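Local structure of PmoD (Methylocystis sp. ATCC 49242, 6CPD) at residues I17-P22 against G37-A42; F50-L55 against A85-K90; I59-L64 against G103-L108. The protein binds copper(I) through its soluble periplasmic domain, which has a cupredoxin fold, and probably takes part in copper handling in methane-oxidising bacteria. One frame throughout, in Å; residues are numbered along the deposited sequence.

In the fold
The three contacts occupy different parts of a beta sandwich. Interaction 1 joins strands 13-20 and 37-45 in one sheet, and interaction 3 joins strands 55-61 and 103-112 in the other. They meet across the interior, where Met41 SD packs on Ile59 CD1 at 4.0 Å. Interaction 3 is largely buried, its aliphatic side chains packed beside the hydrogen-bonded carboxylate of Asp62 at the strand end, whereas interaction 1 has one buried and one partly exposed face. Interaction 2 is a surface contact between chain segments at the end of the sandwich, held by a backbone pair, waters and a weak salt bridge. It reaches the same sheet as interaction 3, with centres about 23 Å apart.

Interaction 1 (I17-P22 against G37-A42); sequences ITVFQP and GRTIMA
Gln21 and Thr39 run next to each other in the same direction, just past the last bridge of two antiparallel strands. Following Gln21 outward, CB and CG both come near the carbonyl oxygen of Arg38, CB at 3.7 Å from Arg38 O. CD then comes alongside the Thr39 hydroxyl, and NE2 donates to Thr39 OG1 at 3.0 Å, with that oxygen close to the amide plane. NE2 also gives a hydrogen bond to Ala35 O, so two acceptors fix how the amide is turned. Thr39 OG1 in turn donates to Gly37 O at 2.9 Å, standing above that carbonyl's plane. With CG2 anti to the backbone N (chi1 -54° to OG1), Thr39 presents its methyl to Val19 CG1 at 3.6 Å. An alanine here would probably leave Gln21 NE2 without one acceptor and Gly37 O without the hydroxyl donor, and open a gap beside Val19 CG1.

On the other face, Phe20 holds CG between the backbone N and carbonyl carbon (chi1 64°), and its ring lies beside Ile40. Ile40 CB stands over the ring face, offset toward the rim, in a CH-pi contact, while Ile40 CD1 reaches Phe20 CZ at 3.5 Å. Beyond it Pro22 CG sits over the centre of the Arg38 guanidinium, 3.4 Å from CZ of Arg38, whose NH2 forms a salt bridge with Asp23.

At the far end the Ile17 side chain lies about 10 Å from the bound copper(I) ion. Four backbone hydrogen bonds tie Thr18 to Ala42 and Phe20 to Ile40; the bond from Ile40 N to Phe20 O is nearly straight at 177°. Between them Val19 and Met41 form a non-hydrogen-bonded pair facing the interior. Such alternation is that of a regular antiparallel ladder in a cupredoxin-like sandwich.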
ATOM      1  N   ILE B  17       4.259   3.443   3.596  1.00 20.29           N
ATOM      2  CA  ILE B  17       3.507   4.356   4.466  1.00 23.54           C
ATOM      3  C   ILE B  17       2.611   3.572   5.425  1.00 28.35           C
ATOM      4  O   ILE B  17       1.943   2.615   5.010  1.00 23.78           O
ATOM      5  CB  ILE B  17       2.628   5.305   3.619  1.00 28.31           C
ATOM      6  CG1 ILE B  17       3.517   6.187   2.732  1.00 24.53           C
ATOM      7  CG2 ILE B  17       1.725   6.162   4.519  1.00 27.88           C
ATOM      8  CD1 ILE B  17       2.726   6.989   1.691  1.00 28.00           C
ATOM      9  N   THR B  18       2.593   3.985   6.691  1.00 27.09           N
ATOM     10  CA  THR B  18       1.671   3.447   7.681  1.00 25.34           C
ATOM     11  C   THR B  18       0.933   4.623   8.340  1.00 28.23           C
ATOM     12  O   THR B  18       1.529   5.666   8.610  1.00 28.54           O
ATOM     13  CB  THR B  18       2.395   2.623   8.781  1.00 44.15           C
ATOM     14  OG1 THR B  18       3.236   1.619   8.188  1.00 39.69           O
ATOM     15  CG2 THR B  18       1.382   1.949   9.691  1.00 49.10           C
ATOM     16  N   VAL B  19      -0.360   4.461   8.569  1.00 25.77           N
ATOM     17  CA  VAL B  19      -1.147   5.505   9.204  1.00 26.57           C
ATOM     18  C   VAL B  19      -1.806   4.964  10.450  1.00 29.96           C
ATOM     19  O   VAL B  19      -2.422   3.897  10.398  1.00 31.60           O
ATOM     20  CB  VAL B  19      -2.245   6.036   8.255  1.00 28.50           C
ATOM     21  CG1 VAL B  19      -2.983   7.187   8.903  1.00 29.70           C
ATOM     22  CG2 VAL B  19      -1.637   6.469   6.912  1.00 29.76           C
ATOM     23  N   PHE B  20      -1.670   5.650  11.583  1.00 31.61           N
ATOM     24  CA  PHE B  20      -2.506   5.261  12.711  1.00 35.42           C
ATOM     25  C   PHE B  20      -3.135   6.473  13.392  1.00 42.64           C
ATOM     26  O   PHE B  20      -2.710   7.611  13.189  1.00 34.37           O
ATOM     27  CB  PHE B  20      -1.774   4.350  13.709  1.00 43.31           C
ATOM     28  CG  PHE B  20      -0.607   4.960  14.404  1.00 45.27           C
ATOM     29  CD1 PHE B  20       0.626   5.035  13.774  1.00 46.86           C
ATOM     30  CD2 PHE B  20      -0.708   5.340  15.746  1.00 50.02           C
ATOM     31  CE1 PHE B  20       1.732   5.554  14.446  1.00 51.99           C
ATOM     32  CE2 PHE B  20       0.391   5.861  16.430  1.00 49.16           C
ATOM     33  CZ  PHE B  20       1.614   5.966  15.778  1.00 52.34           C
ATOM     34  N   GLN B  21      -4.191   6.191  14.149  1.00 26.82           N
ATOM     35  CA  GLN B  21      -4.990   7.194  14.847  1.00 28.59           C
ATOM     36  C   GLN B  21      -5.177   6.753  16.289  1.00 31.35           C
ATOM     37  O   GLN B  21      -6.179   6.116  16.647  1.00 32.16           O
ATOM     38  CB  GLN B  21      -6.331   7.364  14.154  1.00 28.85           C
ATOM     39  CG  GLN B  21      -6.209   7.740  12.665  1.00 29.88           C
ATOM     40  CD  GLN B  21      -7.526   8.240  12.092  1.00 33.58           C
ATOM     41  OE1 GLN B  21      -8.458   7.462  11.888  1.00 31.81           O
ATOM     42  NE2 GLN B  21      -7.620   9.549  11.866  1.00 32.91           N
ATOM     43  N   PRO B  22      -4.182   7.068  17.120  1.00 34.22           N
ATOM     44  CA  PRO B  22      -4.040   6.567  18.492  1.00 33.30           C
ATOM     45  C   PRO B  22      -5.201   6.954  19.420  1.00 44.10           C
ATOM     46  O   PRO B  22      -5.409   6.278  20.439  1.00 39.68           O
ATOM     47  CB  PRO B  22      -2.719   7.194  18.957  1.00 41.82           C
ATOM     48  CG  PRO B  22      -2.526   8.406  18.082  1.00 38.97           C
ATOM     49  CD  PRO B  22      -3.115   8.017  16.751  1.00 34.43           C
ATOM     50  N   GLY B  37      -9.234  13.708  13.509  1.00 40.71           N
ATOM     51  CA  GLY B  37      -8.473  13.794  14.738  1.00 47.08           C
ATOM     52  C   GLY B  37      -7.000  13.503  14.532  1.00 48.94           C
ATOM     53  O   GLY B  37      -6.492  13.525  13.396  1.00 32.74           O
ATOM     54  N   ARG B  38      -6.340  13.175  15.643  1.00 35.76           N
ATOM     55  CA  ARG B  38      -4.894  12.969  15.680  1.00 35.08           C
ATOM     56  C   ARG B  38      -4.472  11.839  14.765  1.00 36.41           C
ATOM     57  O   ARG B  38      -4.888  10.694  14.925  1.00 34.10           O
ATOM     58  CB  ARG B  38      -4.420  12.668  17.104  1.00 37.49           C
ATOM     59  CG  ARG B  38      -2.927  12.372  17.242  1.00 37.34           C
ATOM     60  CD  ARG B  38      -2.439  12.682  18.655  1.00 43.95           C
ATOM     61  NE  ARG B  38      -3.097  11.842  19.657  1.00 51.90           N
ATOM     62  CZ  ARG B  38      -2.481  10.895  20.373  1.00 51.74           C
ATOM     63  NH1 ARG B  38      -1.184  10.678  20.216  1.00 49.14           N
ATOM     64  NH2 ARG B  38      -3.161  10.170  21.255  1.00 51.09           N
ATOM     65  N   THR B  39      -3.620  12.163  13.810  1.00 31.32           N
ATOM     66  CA  THR B  39      -3.227  11.170  12.828  1.00 31.96           C
ATOM     67  C   THR B  39      -1.725  11.195  12.663  1.00 33.39           C
ATOM     68  O   THR B  39      -1.136  12.258  12.481  1.00 31.84           O
ATOM     69  CB  THR B  39      -3.934  11.437  11.492  1.00 32.10           C
ATOM     70  OG1 THR B  39      -5.342  11.506  11.728  1.00 32.79           O
ATOM     71  CG2 THR B  39      -3.642  10.334  10.490  1.00 29.39           C
ATOM     72  N   ILE B  40      -1.103  10.017  12.725  1.00 28.33           N
ATOM     73  CA  ILE B  40       0.322   9.928  12.539  1.00 26.19           C
ATOM     74  C   ILE B  40       0.595   9.146  11.274  1.00 30.58           C
ATOM     75  O   ILE B  40       0.097   8.035  11.117  1.00 29.12           O
ATOM     76  CB  ILE B  40       1.005   9.254  13.739  1.00 30.38           C
ATOM     77  CG1 ILE B  40       0.794  10.106  14.993  1.00 33.96           C
ATOM     78  CG2 ILE B  40       2.496   9.006  13.445  1.00 31.45           C
ATOM     79  CD1 ILE B  40       1.199   9.403  16.276  1.00 44.33           C
ATOM     80  N   MET B  41       1.385   9.732  10.382  1.00 29.21           N
ATOM     81  CA  MET B  41       1.816   9.036   9.171  1.00 27.27           C
ATOM     82  C   MET B  41       3.307   8.754   9.204  1.00 30.70           C
ATOM     83  O   MET B  41       4.113   9.685   9.296  1.00 32.01           O
ATOM     84  CB  MET B  41       1.465   9.859   7.935  1.00 27.28           C
ATOM     85  CG  MET B  41      -0.014  10.251   7.890  1.00 34.38           C
ATOM     86  SD  MET B  41      -0.453  11.047   6.335  1.00 64.61           S
ATOM     87  CE  MET B  41       0.621  10.136   5.235  1.00 37.28           C
ATOM     88  N   ALA B  42       3.662   7.472   9.119  1.00 28.30           N
ATOM     89  CA  ALA B  42       5.055   7.049   9.154  1.00 30.19           C
ATOM     90  C   ALA B  42       5.535   6.606   7.772  1.00 32.59           C
ATOM     91  O   ALA B  42       4.866   5.812   7.103  1.00 33.07           O
ATOM     92  CB  ALA B  42       5.238   5.924  10.165  1.00 31.79           C
TER
HETATM   93  O   HOH W   1       5.842   2.960   7.000  1.00 28.93           O

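Interaction 2 (F50-L55 against A85-K90); sequences FRDLPL and AKKYSK
Leu55 and Lys86 form a single antiparallel hydrogen-bonded pair: Leu55 N donates to Lys86 O at 2.9 Å, and Lys86 N returns a bond to Leu55 O at 3.1 Å. Beside this pair Leu55 CD2 meets Tyr88 CE2 at 3.9 Å, the two side chains crossing at about a right angle. On the flank Lys87 runs out extended past Asp52, and its NZ makes a weak salt bridge with Asp52 OD1 at 3.4 Å. Arg51 lays its CD against Ser89 O at 3.1 Å, while Lys90 O lies over one guanidinium face, offset toward the rim.

Two waters link this shell. One donates to Phe50 O and Leu53 O and accepts from Tyr88 N, tying the 3-10 turn to the facing backbone; another bridges Leu55 O and Tyr88 OH, lying in the plane of the tyrosine ring at its edge. Farther out Tyr88 stacks on Phe93, and Phe50 packs on Ile45 and Leu111.

Along the chain each segment belongs to a connection between the two sheets, from 37-45 to 55-61 and from 79-86 to 92-99, and the contact is a junction of these connections at one end of the protein's cupredoxin-like sandwich.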
ATOM      1  N   PHE B  50      18.122   6.943  -1.537  1.00 37.51           N
ATOM      2  CA  PHE B  50      17.208   8.067  -1.347  1.00 35.14           C
ATOM      3  C   PHE B  50      17.471   8.789  -0.033  1.00 43.44           C
ATOM      4  O   PHE B  50      16.939   9.874   0.198  1.00 46.91           O
ATOM      5  CB  PHE B  50      15.742   7.611  -1.379  1.00 37.72           C
ATOM      6  CG  PHE B  50      15.189   7.396  -2.764  1.00 38.38           C
ATOM      7  CD1 PHE B  50      16.025   7.106  -3.827  1.00 41.93           C
ATOM      8  CD2 PHE B  50      13.830   7.506  -2.998  1.00 43.81           C
ATOM      9  CE1 PHE B  50      15.519   6.914  -5.099  1.00 45.36           C
ATOM     10  CE2 PHE B  50      13.315   7.316  -4.266  1.00 44.88           C
ATOM     11  CZ  PHE B  50      14.162   7.032  -5.321  1.00 42.29           C
ATOM     12  N   ARG B  51      18.280   8.193   0.842  1.00 43.63           N
ATOM     13  CA  ARG B  51      18.545   8.828   2.129  1.00 45.46           C
ATOM     14  C   ARG B  51      19.403  10.083   1.981  1.00 44.07           C
ATOM     15  O   ARG B  51      19.501  10.889   2.904  1.00 44.84           O
ATOM     16  CB  ARG B  51      19.224   7.850   3.092  1.00 51.42           C
ATOM     17  CG  ARG B  51      18.342   6.708   3.560  1.00 51.00           C
ATOM     18  CD  ARG B  51      19.131   5.769   4.467  1.00 60.24           C
ATOM     19  NE  ARG B  51      18.412   4.533   4.764  1.00 66.91           N
ATOM     20  CZ  ARG B  51      18.969   3.466   5.328  1.00 73.79           C
ATOM     21  NH1 ARG B  51      20.254   3.485   5.658  1.00 78.04           N
ATOM     22  NH2 ARG B  51      18.245   2.381   5.564  1.00 75.25           N
ATOM     23  N   ASP B  52      20.043  10.233   0.829  1.00 45.18           N
ATOM     24  CA  ASP B  52      20.918  11.373   0.597  1.00 47.73           C
ATOM     25  C   ASP B  52      20.195  12.384  -0.300  1.00 47.17           C
ATOM     26  O   ASP B  52      20.799  13.343  -0.773  1.00 52.79           O
ATOM     27  CB  ASP B  52      22.236  10.905  -0.032  1.00 53.97           C
ATOM     28  CG  ASP B  52      23.400  11.842   0.255  1.00 68.44           C
ATOM     29  OD1 ASP B  52      23.193  13.068   0.350  1.00 74.11           O
ATOM     30  OD2 ASP B  52      24.538  11.340   0.395  1.00 80.45           O
ATOM     31  N   LEU B  53      18.910  12.135  -0.566  1.00 44.42           N
ATOM     32  CA  LEU B  53      18.117  12.985  -1.460  1.00 45.37           C
ATOM     33  C   LEU B  53      17.116  13.848  -0.704  1.00 42.46           C
ATOM     34  O   LEU B  53      16.365  13.342   0.132  1.00 44.26           O
ATOM     35  CB  LEU B  53      17.357  12.155  -2.490  1.00 45.62           C
ATOM     36  CG  LEU B  53      18.156  11.380  -3.532  1.00 50.30           C
ATOM     37  CD1 LEU B  53      17.181  10.767  -4.532  1.00 49.75           C
ATOM     38  CD2 LEU B  53      19.135  12.300  -4.220  1.00 51.31           C
ATOM     39  N   PRO B  54      17.093  15.151  -1.018  1.00 43.37           N
ATOM     40  CA  PRO B  54      16.101  16.052  -0.436  1.00 43.22           C
ATOM     41  C   PRO B  54      14.693  15.554  -0.728  1.00 41.12           C
ATOM     42  O   PRO B  54      14.373  15.216  -1.870  1.00 38.77           O
ATOM     43  CB  PRO B  54      16.387  17.394  -1.124  1.00 45.94           C
ATOM     44  CG  PRO B  54      17.835  17.315  -1.528  1.00 47.26           C
ATOM     45  CD  PRO B  54      18.041  15.863  -1.896  1.00 45.78           C
ATOM     46  N   LEU B  55      13.880  15.477   0.316  1.00 40.47           N
ATOM     47  CA  LEU B  55      12.517  15.001   0.191  1.00 35.28           C
ATOM     48  C   LEU B  55      11.563  15.995   0.857  1.00 36.89           C
ATOM     49  O   LEU B  55      11.698  16.336   2.033  1.00 39.68           O
ATOM     50  CB  LEU B  55      12.407  13.603   0.801  1.00 35.80           C
ATOM     51  CG  LEU B  55      11.110  12.801   0.764  1.00 38.04           C
ATOM     52  CD1 LEU B  55      11.451  11.329   0.957  1.00 44.03           C
ATOM     53  CD2 LEU B  55      10.141  13.254   1.846  1.00 43.58           C
ATOM     54  N   ALA B  85      11.786  20.512   2.182  1.00 43.28           N
ATOM     55  CA  ALA B  85      12.701  19.481   1.718  1.00 44.31           C
ATOM     56  C   ALA B  85      13.862  19.270   2.684  1.00 46.87           C
ATOM     57  O   ALA B  85      14.439  20.229   3.172  1.00 52.48           O
ATOM     58  CB  ALA B  85      13.233  19.847   0.335  1.00 47.90           C
ATOM     59  N   LYS B  86      14.184  18.007   2.963  1.00 49.17           N
ATOM     60  CA  LYS B  86      15.327  17.665   3.802  1.00 52.92           C
ATOM     61  C   LYS B  86      15.739  16.224   3.540  1.00 48.41           C
ATOM     62  O   LYS B  86      14.958  15.418   3.028  1.00 40.84           O
ATOM     63  CB  LYS B  86      15.048  17.882   5.293  1.00 54.65           C
ATOM     64  CG  LYS B  86      14.075  16.914   5.898  1.00 56.31           C
ATOM     65  CD  LYS B  86      14.195  16.882   7.410  1.00 60.11           C
ATOM     66  CE  LYS B  86      15.487  16.223   7.840  1.00 66.44           C
ATOM     67  NZ  LYS B  86      15.513  15.967   9.305  1.00 69.92           N
ATOM     68  N   LYS B  87      16.997  15.929   3.840  1.00 44.42           N
ATOM     69  CA  LYS B  87      17.517  14.579   3.718  1.00 49.51           C
ATOM     70  C   LYS B  87      17.165  13.777   4.971  1.00 52.42           C
ATOM     71  O   LYS B  87      17.399  14.230   6.090  1.00 56.63           O
ATOM     72  CB  LYS B  87      19.032  14.630   3.507  1.00 49.63           C
ATOM     73  CG  LYS B  87      19.414  15.350   2.219  1.00 50.53           C
ATOM     74  CD  LYS B  87      20.917  15.496   2.052  1.00 58.75           C
ATOM     75  CE  LYS B  87      21.234  16.342   0.828  1.00 62.54           C
ATOM     76  NZ  LYS B  87      22.686  16.392   0.525  1.00 72.47           N
ATOM     77  N   TYR B  88      16.598  12.590   4.781  1.00 48.81           N
ATOM     78  CA  TYR B  88      16.290  11.707   5.901  1.00 44.69           C
ATOM     79  C   TYR B  88      17.285  10.568   5.954  1.00 43.32           C
ATOM     80  O   TYR B  88      17.065   9.503   5.372  1.00 41.15           O
ATOM     81  CB  TYR B  88      14.864  11.174   5.803  1.00 37.55           C
ATOM     82  CG  TYR B  88      13.838  12.271   5.962  1.00 37.37           C
ATOM     83  CD1 TYR B  88      13.487  12.738   7.224  1.00 40.97           C
ATOM     84  CD2 TYR B  88      13.254  12.864   4.855  1.00 35.23           C
ATOM     85  CE1 TYR B  88      12.564  13.755   7.378  1.00 39.99           C
ATOM     86  CE2 TYR B  88      12.315  13.889   4.999  1.00 37.27           C
ATOM     87  CZ  TYR B  88      11.979  14.324   6.265  1.00 41.67           C
ATOM     88  OH  TYR B  88      11.060  15.334   6.413  1.00 45.27           O
ATOM     89  N   SER B  89      18.380  10.804   6.668  1.00 49.19           N
ATOM     90  CA  SER B  89      19.524   9.896   6.668  1.00 48.45           C
ATOM     91  C   SER B  89      19.205   8.534   7.265  1.00 49.55           C
ATOM     92  O   SER B  89      19.875   7.555   6.949  1.00 49.84           O
ATOM     93  CB  SER B  89      20.699  10.521   7.424  1.00 56.52           C
ATOM     94  OG  SER B  89      20.324  10.850   8.748  1.00 59.18           O
ATOM     95  N   LYS B  90      18.208   8.462   8.141  1.00 51.52           N
ATOM     96  CA  LYS B  90      17.839   7.173   8.726  1.00 50.98           C
ATOM     97  C   LYS B  90      16.854   6.430   7.832  1.00 47.45           C
ATOM     98  O   LYS B  90      16.589   5.251   8.046  1.00 46.98           O
ATOM     99  CB  LYS B  90      17.268   7.342  10.138  1.00 58.66           C
ATOM    100  CG  LYS B  90      18.248   7.967  11.139  1.00 68.36           C
ATOM    101  CD  LYS B  90      17.666   7.992  12.551  1.00 75.13           C
ATOM    102  CE  LYS B  90      18.643   8.590  13.565  1.00 77.85           C
ATOM    103  NZ  LYS B  90      19.811   7.695  13.807  1.00 82.20           N
TER
HETATM  104  O   HOH W   2      15.811  11.663   1.912  1.00 39.82           O
HETATM  105  O   HOH W   3      10.551  16.762   4.317  1.00 38.41           O

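Interaction 3 (I59-L64 against G103-L108); sequences IIRDPL and GHYIGL
Ile60 and Ile106 face each other as a hydrogen-bonded antiparallel pair, their side chains adjacent and rising from the same face of the sheet. Ile60 holds CG1 between the backbone N and the carbonyl carbon (chi1 61°), the crowded position, which sets CG1 3.9 Å from Ile106 CB. Its CD1 goes on to Leu108 CD1 at 4.2 Å, and Leu68 from a loop packs on both residues. On the opposite face of the sheet Ile59 packs directly on the glycine backbone, its CG1 4.1 Å from Gly107 CA.

Arg61 and Tyr105 diverge at their roots, yet Arg61 CG comes to 3.8 Å from Tyr105 CE2. The guanidinium stands almost perpendicular to the phenol ring, 83° between planes. Beyond CG it is engaged by Glu80 in a salt bridge and by Ala77 O in a hydrogen bond. Tyr105 OH binds Asn101 O, and its ring meets Phe99 edge-to-face.

Asp62 closes the strand end. Its N donates to His104 O at 3.0 Å, and its CG, anti to the backbone N (chi1 -168°), swings over Ile106, where CD1 of Ile106 touches Asp62 CG at 3.5 Å. Asp62 OD1 takes the N-H of Leu64 at 2.9 Å, an Asx turn that bends the chain through Pro63, and a water donates both to Asp62 OD2 at 2.9 Å and to Tyr105 O.

The carboxylate thus lies against an isoleucine methyl, but each of its oxygens accepts a hydrogen bond, OD1 from Leu64 N and OD2 from the water. These donors probably offset the cost of placing a charge beside an aliphatic side chain, and are likely to favour the ionised form.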
ATOM      1  N   ILE B  59       0.849  17.970   2.123  1.00 32.71           N
ATOM      2  CA  ILE B  59      -0.464  17.340   2.050  1.00 30.49           C
ATOM      3  C   ILE B  59      -1.487  18.424   1.737  1.00 31.30           C
ATOM      4  O   ILE B  59      -1.561  19.434   2.433  1.00 32.01           O
ATOM      5  CB  ILE B  59      -0.816  16.611   3.359  1.00 32.88           C
ATOM      6  CG1 ILE B  59       0.183  15.482   3.613  1.00 34.73           C
ATOM      7  CG2 ILE B  59      -2.259  16.052   3.304  1.00 32.51           C
ATOM      8  CD1 ILE B  59      -0.059  14.746   4.928  1.00 37.80           C
ATOM      9  N   ILE B  60      -2.240  18.233   0.662  1.00 28.00           N
ATOM     10  CA  ILE B  60      -3.252  19.213   0.265  1.00 29.71           C
ATOM     11  C   ILE B  60      -4.647  18.616   0.263  1.00 28.14           C
ATOM     12  O   ILE B  60      -4.833  17.399   0.110  1.00 27.91           O
ATOM     13  CB  ILE B  60      -2.996  19.779  -1.152  1.00 29.57           C
ATOM     14  CG1 ILE B  60      -3.043  18.645  -2.187  1.00 27.65           C
ATOM     15  CG2 ILE B  60      -1.648  20.507  -1.220  1.00 31.87           C
ATOM     16  CD1 ILE B  60      -3.035  19.132  -3.622  1.00 30.82           C
ATOM     17  N   ARG B  61      -5.631  19.488   0.433  1.00 32.07           N
ATOM     18  CA  ARG B  61      -7.003  19.145   0.118  1.00 31.16           C
ATOM     19  C   ARG B  61      -7.051  18.906  -1.383  1.00 31.50           C
ATOM     20  O   ARG B  61      -6.463  19.661  -2.162  1.00 35.24           O
ATOM     21  CB  ARG B  61      -7.956  20.276   0.558  1.00 27.50           C
ATOM     22  CG  ARG B  61      -7.876  20.505   2.073  1.00 31.10           C
ATOM     23  CD  ARG B  61      -8.630  21.727   2.550  1.00 38.38           C
ATOM     24  NE  ARG B  61      -7.929  22.982   2.283  1.00 40.30           N
ATOM     25  CZ  ARG B  61      -6.978  23.507   3.053  1.00 46.15           C
ATOM     26  NH1 ARG B  61      -6.577  22.886   4.157  1.00 45.30           N
ATOM     27  NH2 ARG B  61      -6.423  24.666   2.716  1.00 45.94           N
ATOM     28  N   ASP B  62      -7.713  17.828  -1.785  1.00 28.53           N
ATOM     29  CA  ASP B  62      -7.809  17.457  -3.188  1.00 27.34           C
ATOM     30  C   ASP B  62      -8.798  18.403  -3.888  1.00 26.63           C
ATOM     31  O   ASP B  62      -9.966  18.429  -3.525  1.00 31.43           O
ATOM     32  CB  ASP B  62      -8.278  16.002  -3.317  1.00 28.02           C
ATOM     33  CG  ASP B  62      -8.128  15.450  -4.743  1.00 35.29           C
ATOM     34  OD1 ASP B  62      -8.085  16.246  -5.713  1.00 32.04           O
ATOM     35  OD2 ASP B  62      -8.062  14.204  -4.888  1.00 35.92           O
ATOM     36  N   PRO B  63      -8.332  19.208  -4.865  1.00 28.24           N
ATOM     37  CA  PRO B  63      -9.288  20.117  -5.521  1.00 25.22           C
ATOM     38  C   PRO B  63     -10.132  19.438  -6.600  1.00 28.64           C
ATOM     39  O   PRO B  63     -11.007  20.098  -7.173  1.00 27.30           O
ATOM     40  CB  PRO B  63      -8.375  21.182  -6.150  1.00 32.97           C
ATOM     41  CG  PRO B  63      -7.115  20.410  -6.504  1.00 31.41           C
ATOM     42  CD  PRO B  63      -6.955  19.379  -5.376  1.00 29.98           C
ATOM     43  N   LEU B  64      -9.854  18.163  -6.894  1.00 27.32           N
ATOM     44  CA  LEU B  64     -10.574  17.431  -7.944  1.00 31.27           C
ATOM     45  C   LEU B  64     -10.538  18.138  -9.294  1.00 37.80           C
ATOM     46  O   LEU B  64     -11.562  18.296  -9.959  1.00 38.97           O
ATOM     47  CB  LEU B  64     -12.024  17.184  -7.560  1.00 35.56           C
ATOM     48  CG  LEU B  64     -12.155  16.443  -6.242  1.00 43.35           C
ATOM     49  CD1 LEU B  64     -13.612  16.139  -6.023  1.00 47.49           C
ATOM     50  CD2 LEU B  64     -11.291  15.180  -6.239  1.00 38.67           C
ATOM     51  N   GLY B 103     -12.777  14.266   4.137  1.00 40.97           N
ATOM     52  CA  GLY B 103     -12.623  14.643   2.743  1.00 41.47           C
ATOM     53  C   GLY B 103     -11.489  13.913   2.046  1.00 38.00           C
ATOM     54  O   GLY B 103     -10.877  13.012   2.629  1.00 33.04           O
ATOM     55  N   HIS B 104     -11.232  14.285   0.790  1.00 30.22           N
ATOM     56  CA  HIS B 104     -10.140  13.699   0.017  1.00 30.26           C
ATOM     57  C   HIS B 104      -8.909  14.561   0.127  1.00 29.60           C
ATOM     58  O   HIS B 104      -9.000  15.794   0.039  1.00 33.48           O
ATOM     59  CB  HIS B 104     -10.491  13.566  -1.471  1.00 34.70           C
ATOM     60  CG  HIS B 104     -11.598  12.608  -1.761  1.00 43.07           C
ATOM     61  ND1 HIS B 104     -12.912  13.006  -1.896  1.00 55.38           N
ATOM     62  CD2 HIS B 104     -11.584  11.272  -1.968  1.00 40.79           C
ATOM     63  CE1 HIS B 104     -13.657  11.952  -2.172  1.00 55.27           C
ATOM     64  NE2 HIS B 104     -12.876  10.886  -2.214  1.00 50.75           N
ATOM     65  N   TYR B 105      -7.761  13.903   0.277  1.00 26.70           N
ATOM     66  CA  TYR B 105      -6.496  14.590   0.433  1.00 25.74           C
ATOM     67  C   TYR B 105      -5.469  13.974  -0.499  1.00 28.29           C
ATOM     68  O   TYR B 105      -5.638  12.846  -0.978  1.00 27.36           O
ATOM     69  CB  TYR B 105      -5.996  14.525   1.888  1.00 26.39           C
ATOM     70  CG  TYR B 105      -6.900  15.246   2.846  1.00 27.55           C
ATOM     71  CD1 TYR B 105      -8.007  14.613   3.389  1.00 33.16           C
ATOM     72  CD2 TYR B 105      -6.668  16.570   3.185  1.00 31.02           C
ATOM     73  CE1 TYR B 105      -8.860  15.287   4.269  1.00 35.18           C
ATOM     74  CE2 TYR B 105      -7.505  17.243   4.055  1.00 37.11           C
ATOM     75  CZ  TYR B 105      -8.593  16.600   4.598  1.00 40.50           C
ATOM     76  OH  TYR B 105      -9.421  17.291   5.463  1.00 49.06           O
ATOM     77  N   ILE B 106      -4.408  14.722  -0.758  1.00 28.73           N
ATOM     78  CA  ILE B 106      -3.311  14.217  -1.560  1.00 28.39           C
ATOM     79  C   ILE B 106      -2.000  14.520  -0.853  1.00 31.00           C
ATOM     80  O   ILE B 106      -1.743  15.673  -0.503  1.00 28.23           O
ATOM     81  CB  ILE B 106      -3.276  14.855  -2.968  1.00 28.95           C
ATOM     82  CG1 ILE B 106      -4.638  14.731  -3.666  1.00 28.76           C
ATOM     83  CG2 ILE B 106      -2.124  14.245  -3.785  1.00 32.37           C
ATOM     84  CD1 ILE B 106      -4.672  15.247  -5.083  1.00 31.37           C
ATOM     85  N   GLY B 107      -1.173  13.503  -0.642  1.00 28.39           N
ATOM     86  CA  GLY B 107       0.163  13.745  -0.141  1.00 27.80           C
ATOM     87  C   GLY B 107       1.076  13.869  -1.346  1.00 32.14           C
ATOM     88  O   GLY B 107       1.162  12.952  -2.165  1.00 32.80           O
ATOM     89  N   LEU B 108       1.720  15.023  -1.480  1.00 30.54           N
ATOM     90  CA  LEU B 108       2.671  15.255  -2.561  1.00 31.13           C
ATOM     91  C   LEU B 108       4.092  15.089  -2.057  1.00 31.44           C
ATOM     92  O   LEU B 108       4.553  15.892  -1.248  1.00 33.44           O
ATOM     93  CB  LEU B 108       2.509  16.655  -3.144  1.00 32.12           C
ATOM     94  CG  LEU B 108       1.134  16.975  -3.700  1.00 38.97           C
ATOM     95  CD1 LEU B 108       1.044  18.448  -4.092  1.00 40.78           C
ATOM     96  CD2 LEU B 108       0.892  16.078  -4.884  1.00 40.79           C
TER
HETATM   97  O   HOH W   4      -7.591  12.152  -2.957  1.00 28.03           O
HETATM   98  O   HOH W   5     -11.426  18.082  -0.877  1.00 39.11           O